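PDB 1JOV: HI1317, which probably interconverts the alpha and beta anomers of D-glucose 6-phosphate, as a member of the glucose-6-phosphate 1-epimerase family. Local coordinates for residues 149-163 / 239-251. Residues are numbered along the deposited sequence; the frame is centred on the assembly and turned at random. Where two conformers were deposited one is given.
Sequences LHTYFNIGDINQVEV and TGYQKMLCLETAR
The carboxylate of Glu248 lies stacked against the ring of His150, the two planes 23° apart and both side chains pointing the same way. OE2 of Glu248 sits over one ring face, 3.1 Å from NE2 of His150, at an angle too poor for a hydrogen bond, and Glu248 CG rides over the same ring in a CH-pi contact. Both residues are predicted to be catalytic, and the antiparallel strands 145-154 and 244-251, neighbours in one sheet of the galactose mutarotase-like beta-sandwich, bring them together. Beside them Cys246 puts SG over the Tyr152 ring, 3.5 Å from its centroid and 15° off the normal, while CE of Met244 meets the edge of that ring at CD2 (3.6 Å). The Tyr152 hydroxyl hydrogen-bonds to Arg70. On the opposite side of the sheet the Phe153 ring presents its edge to the backbone of Leu247, its CE2 3.8 Å from CB of Leu247, and CD2 of Leu245 meets CG2 of Val163 tip to tip. Leu245 keeps CG anti to its backbone N (chi1 178°), which carries the branch out to Val163 and Val161. Paired backbone bonds join Phe153 with Leu245 and Leu149 with Thr249; between them, at the inverse gamma turn centred on His150, Leu247 N reaches Thr151 O only weakly, at 3.4 Å. A water spans the irregularity, donating to Leu247 O (2.8 Å) and hydrogen-bonding the hydroxyls of Thr151 and Thr249; Thr249 OG1 also hydrogen-bonds to His217.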
# COMPACT_ATOMS: atom_id res chain seq x y z
N LEU A 149 -3.38 -1.58 4.84
CA LEU A 149 -2.48 -0.93 3.94
C LEU A 149 -2.11 -2.04 2.98
O LEU A 149 -1.27 -2.87 3.29
CB LEU A 149 -1.28 -0.31 4.62
CG LEU A 149 -1.61 0.39 5.94
CD1 LEU A 149 -0.33 0.71 6.71
CD2 LEU A 149 -2.41 1.65 5.69
N HIS A 150 -2.72 -2.07 1.84
CA HIS A 150 -2.60 -3.19 0.92
C HIS A 150 -1.42 -3.08 -0.06
O HIS A 150 -1.59 -3.02 -1.29
CB HIS A 150 -3.93 -3.24 0.25
CG HIS A 150 -4.27 -4.46 -0.60
ND1 HIS A 150 -3.51 -4.89 -1.65
CD2 HIS A 150 -5.33 -5.31 -0.51
CE1 HIS A 150 -4.11 -5.91 -2.22
NE2 HIS A 150 -5.20 -6.17 -1.55
N THR A 151 -0.27 -3.05 0.54
CA THR A 151 0.96 -2.70 -0.21
C THR A 151 1.34 -3.71 -1.32
O THR A 151 1.48 -4.90 -1.07
CB THR A 151 2.14 -2.56 0.78
OG1 THR A 151 1.72 -1.74 1.90
CG2 THR A 151 3.44 -1.87 0.06
N TYR A 152 1.49 -3.13 -2.51
CA TYR A 152 1.97 -3.92 -3.67
C TYR A 152 3.42 -3.62 -3.87
O TYR A 152 3.84 -2.50 -4.28
CB TYR A 152 1.23 -3.60 -5.01
CG TYR A 152 -0.19 -3.89 -5.11
CD1 TYR A 152 -1.17 -3.14 -4.43
CD2 TYR A 152 -0.63 -4.82 -6.03
CE1 TYR A 152 -2.57 -3.45 -4.59
CE2 TYR A 152 -1.96 -5.12 -6.18
CZ TYR A 152 -2.94 -4.43 -5.51
OH TYR A 152 -4.27 -4.72 -5.72
N PHE A 153 4.23 -4.67 -3.58
CA PHE A 153 5.69 -4.49 -3.72
C PHE A 153 6.15 -4.93 -5.11
O PHE A 153 5.57 -5.84 -5.71
CB PHE A 153 6.45 -5.28 -2.68
CG PHE A 153 6.19 -4.82 -1.32
CD1 PHE A 153 6.83 -3.71 -0.84
CD2 PHE A 153 5.27 -5.49 -0.55
CE1 PHE A 153 6.53 -3.24 0.49
CE2 PHE A 153 4.96 -5.06 0.67
CZ PHE A 153 5.63 -3.95 1.26
N ASN A 154 7.06 -4.14 -5.68
CA ASN A 154 7.58 -4.34 -7.01
C ASN A 154 8.78 -5.35 -6.90
O ASN A 154 9.76 -5.07 -6.18
CB ASN A 154 8.08 -2.98 -7.54
CG ASN A 154 8.50 -2.99 -9.04
OD1 ASN A 154 7.90 -3.66 -9.88
ND2 ASN A 154 9.51 -2.17 -9.36
N ILE A 155 8.75 -6.41 -7.69
CA ILE A 155 9.83 -7.40 -7.60
C ILE A 155 10.25 -7.86 -9.01
O ILE A 155 9.45 -7.73 -9.95
CB ILE A 155 9.33 -8.61 -6.80
CG1 ILE A 155 8.02 -9.10 -7.38
CG2 ILE A 155 9.20 -8.32 -5.31
CD1 ILE A 155 7.68 -10.45 -7.14
N GLY A 156 11.46 -8.42 -9.13
CA GLY A 156 11.94 -8.88 -10.45
C GLY A 156 11.23 -10.07 -11.06
O GLY A 156 10.87 -10.06 -12.26
N ASP A 157 10.91 -11.06 -10.21
CA ASP A 157 10.22 -12.26 -10.67
C ASP A 157 9.63 -12.96 -9.49
O ASP A 157 10.36 -13.25 -8.52
CB ASP A 157 11.21 -13.24 -11.34
CG ASP A 157 10.51 -14.22 -12.34
OD1 ASP A 157 9.28 -14.47 -12.24
OD2 ASP A 157 11.12 -14.78 -13.28
N ILE A 158 8.31 -13.19 -9.53
CA ILE A 158 7.65 -13.88 -8.43
C ILE A 158 8.34 -15.23 -8.13
O ILE A 158 8.31 -15.65 -7.00
CB ILE A 158 6.14 -14.09 -8.66
CG1 ILE A 158 5.48 -14.57 -7.37
CG2 ILE A 158 5.89 -15.05 -9.82
CD1 ILE A 158 5.77 -13.69 -6.15
N ASN A 159 9.06 -15.82 -9.07
CA ASN A 159 9.73 -17.09 -8.78
C ASN A 159 11.02 -17.02 -8.00
O ASN A 159 11.51 -18.05 -7.50
CB ASN A 159 9.93 -17.87 -10.06
CG ASN A 159 8.66 -18.11 -10.72
OD1 ASN A 159 7.70 -18.51 -10.07
ND2 ASN A 159 8.59 -17.84 -12.02
N GLN A 160 11.54 -15.81 -7.83
CA GLN A 160 12.79 -15.60 -7.22
C GLN A 160 12.60 -14.81 -5.93
O GLN A 160 13.55 -14.19 -5.50
CB GLN A 160 13.75 -14.87 -8.19
CG GLN A 160 14.21 -15.71 -9.40
CD GLN A 160 15.16 -14.97 -10.35
OE1 GLN A 160 16.38 -15.06 -10.20
NE2 GLN A 160 14.61 -14.26 -11.33
N VAL A 161 11.42 -14.87 -5.26
CA VAL A 161 11.25 -14.12 -4.02
C VAL A 161 11.09 -15.03 -2.77
O VAL A 161 10.46 -16.09 -2.85
CB VAL A 161 10.02 -13.19 -4.13
CG1 VAL A 161 9.62 -12.68 -2.76
CG2 VAL A 161 10.30 -12.04 -5.07
N GLU A 162 11.66 -14.62 -1.60
CA GLU A 162 11.29 -15.34 -0.39
C GLU A 162 10.79 -14.31 0.57
O GLU A 162 11.32 -13.21 0.66
CB GLU A 162 12.42 -16.13 0.29
CG GLU A 162 13.25 -17.02 -0.62
CD GLU A 162 14.52 -17.52 0.08
OE1 GLU A 162 14.51 -17.74 1.32
OE2 GLU A 162 15.57 -17.68 -0.59
N VAL A 163 9.81 -14.76 1.34
CA VAL A 163 9.16 -13.96 2.35
C VAL A 163 9.66 -14.48 3.69
O VAL A 163 9.39 -15.62 4.06
CB VAL A 163 7.66 -14.10 2.24
CG1 VAL A 163 7.09 -13.04 3.13
CG2 VAL A 163 7.15 -13.78 0.78
N THR A 239 0.16 -10.92 -17.25
CA THR A 239 1.55 -11.11 -16.83
C THR A 239 1.94 -10.32 -15.54
O THR A 239 3.04 -10.48 -15.03
CB THR A 239 2.44 -10.67 -18.00
OG1 THR A 239 3.82 -10.82 -17.63
CG2 THR A 239 2.15 -9.21 -18.35
N GLY A 240 1.02 -9.49 -15.07
CA GLY A 240 1.24 -8.66 -13.90
C GLY A 240 1.69 -9.42 -12.67
O GLY A 240 2.52 -8.91 -11.95
N TYR A 241 1.14 -10.60 -12.38
CA TYR A 241 1.49 -11.24 -11.10
C TYR A 241 2.97 -11.52 -10.95
O TYR A 241 3.45 -11.70 -9.83
CB TYR A 241 0.76 -12.60 -10.90
CG TYR A 241 1.41 -13.76 -11.67
CD1 TYR A 241 1.11 -13.99 -13.01
CD2 TYR A 241 2.30 -14.64 -11.09
CE1 TYR A 241 1.65 -15.04 -13.74
CE2 TYR A 241 2.86 -15.70 -11.81
CZ TYR A 241 2.53 -15.89 -13.14
OH TYR A 241 3.07 -16.94 -13.85
N GLN A 242 3.71 -11.56 -12.06
CA GLN A 242 5.10 -11.95 -11.97
C GLN A 242 5.98 -10.91 -11.38
O GLN A 242 7.10 -11.21 -10.93
CB GLN A 242 5.64 -12.23 -13.40
CG GLN A 242 4.91 -13.33 -14.10
CD GLN A 242 5.62 -13.76 -15.36
OE1 GLN A 242 6.20 -14.85 -15.40
NE2 GLN A 242 5.57 -12.93 -16.40
N LYS A 243 5.49 -9.66 -11.32
CA LYS A 243 6.35 -8.57 -10.90
C LYS A 243 5.85 -7.91 -9.62
O LYS A 243 6.37 -6.85 -9.23
CB LYS A 243 6.47 -7.50 -12.03
CG LYS A 243 7.08 -8.02 -13.35
CD LYS A 243 8.58 -8.08 -13.40
CE LYS A 243 9.02 -8.32 -14.85
NZ LYS A 243 8.24 -9.41 -15.55
N MET A 244 4.95 -8.57 -8.92
CA MET A 244 4.34 -7.97 -7.71
C MET A 244 4.13 -9.03 -6.63
O MET A 244 4.13 -10.25 -6.87
CB MET A 244 3.02 -7.31 -8.04
CG MET A 244 2.03 -8.23 -8.67
SD MET A 244 1.13 -9.26 -7.56
CE MET A 244 -0.10 -8.12 -7.24
N LEU A 245 4.04 -8.54 -5.41
CA LEU A 245 3.62 -9.35 -4.29
C LEU A 245 3.05 -8.37 -3.24
O LEU A 245 3.69 -7.38 -2.88
CB LEU A 245 4.77 -10.11 -3.70
CG LEU A 245 4.53 -10.97 -2.47
CD1 LEU A 245 3.40 -11.95 -2.85
CD2 LEU A 245 5.81 -11.72 -2.06
N CYS A 246 1.88 -8.73 -2.74
CA CYS A 246 1.31 -7.94 -1.61
C CYS A 246 1.59 -8.55 -0.24
O CYS A 246 1.32 -9.73 -0.00
CB CYS A 246 -0.18 -7.83 -1.81
SG CYS A 246 -0.64 -6.72 -3.18
N LEU A 247 2.11 -7.71 0.67
CA LEU A 247 2.34 -8.05 2.08
C LEU A 247 1.62 -6.89 2.81
O LEU A 247 2.20 -5.81 3.00
CB LEU A 247 3.80 -8.19 2.46
CG LEU A 247 3.94 -9.12 3.67
CD1 LEU A 247 5.38 -9.56 3.86
CD2 LEU A 247 3.42 -8.45 4.94
N GLU A 248 0.37 -7.10 3.14
CA GLU A 248 -0.51 -6.11 3.69
C GLU A 248 -0.47 -5.95 5.21
O GLU A 248 -0.56 -6.94 5.96
CB GLU A 248 -1.95 -6.44 3.32
CG GLU A 248 -2.15 -6.76 1.86
CD GLU A 248 -3.53 -7.30 1.50
OE1 GLU A 248 -4.47 -7.06 2.26
OE2 GLU A 248 -3.66 -7.96 0.45
N THR A 249 -0.35 -4.71 5.69
CA THR A 249 -0.37 -4.35 7.12
C THR A 249 -1.85 -4.26 7.52
O THR A 249 -2.55 -3.42 6.94
CB THR A 249 0.28 -3.01 7.32
OG1 THR A 249 1.59 -2.99 6.73
CG2 THR A 249 0.40 -2.70 8.81
N ALA A 250 -2.38 -5.07 8.45
CA ALA A 250 -3.82 -5.08 8.58
C ALA A 250 -4.40 -5.20 9.99
O ALA A 250 -3.74 -5.68 10.88
CB ALA A 250 -4.42 -6.23 7.81
N ARG A 251 -5.62 -4.71 10.15
CA ARG A 251 -6.39 -4.76 11.39
C ARG A 251 -7.71 -5.34 10.90
O ARG A 251 -8.64 -4.58 10.52
CB ARG A 251 -6.50 -3.39 12.06
CG ARG A 251 -5.19 -2.99 12.80
CD ARG A 251 -5.12 -3.72 14.21
NE ARG A 251 -6.01 -3.08 15.18
CZ ARG A 251 -5.67 -2.08 15.93
NH1 ARG A 251 -4.54 -1.60 15.80
NH2 ARG A 251 -6.53 -1.53 16.80
O HOH W 1 2.50 -3.21 3.98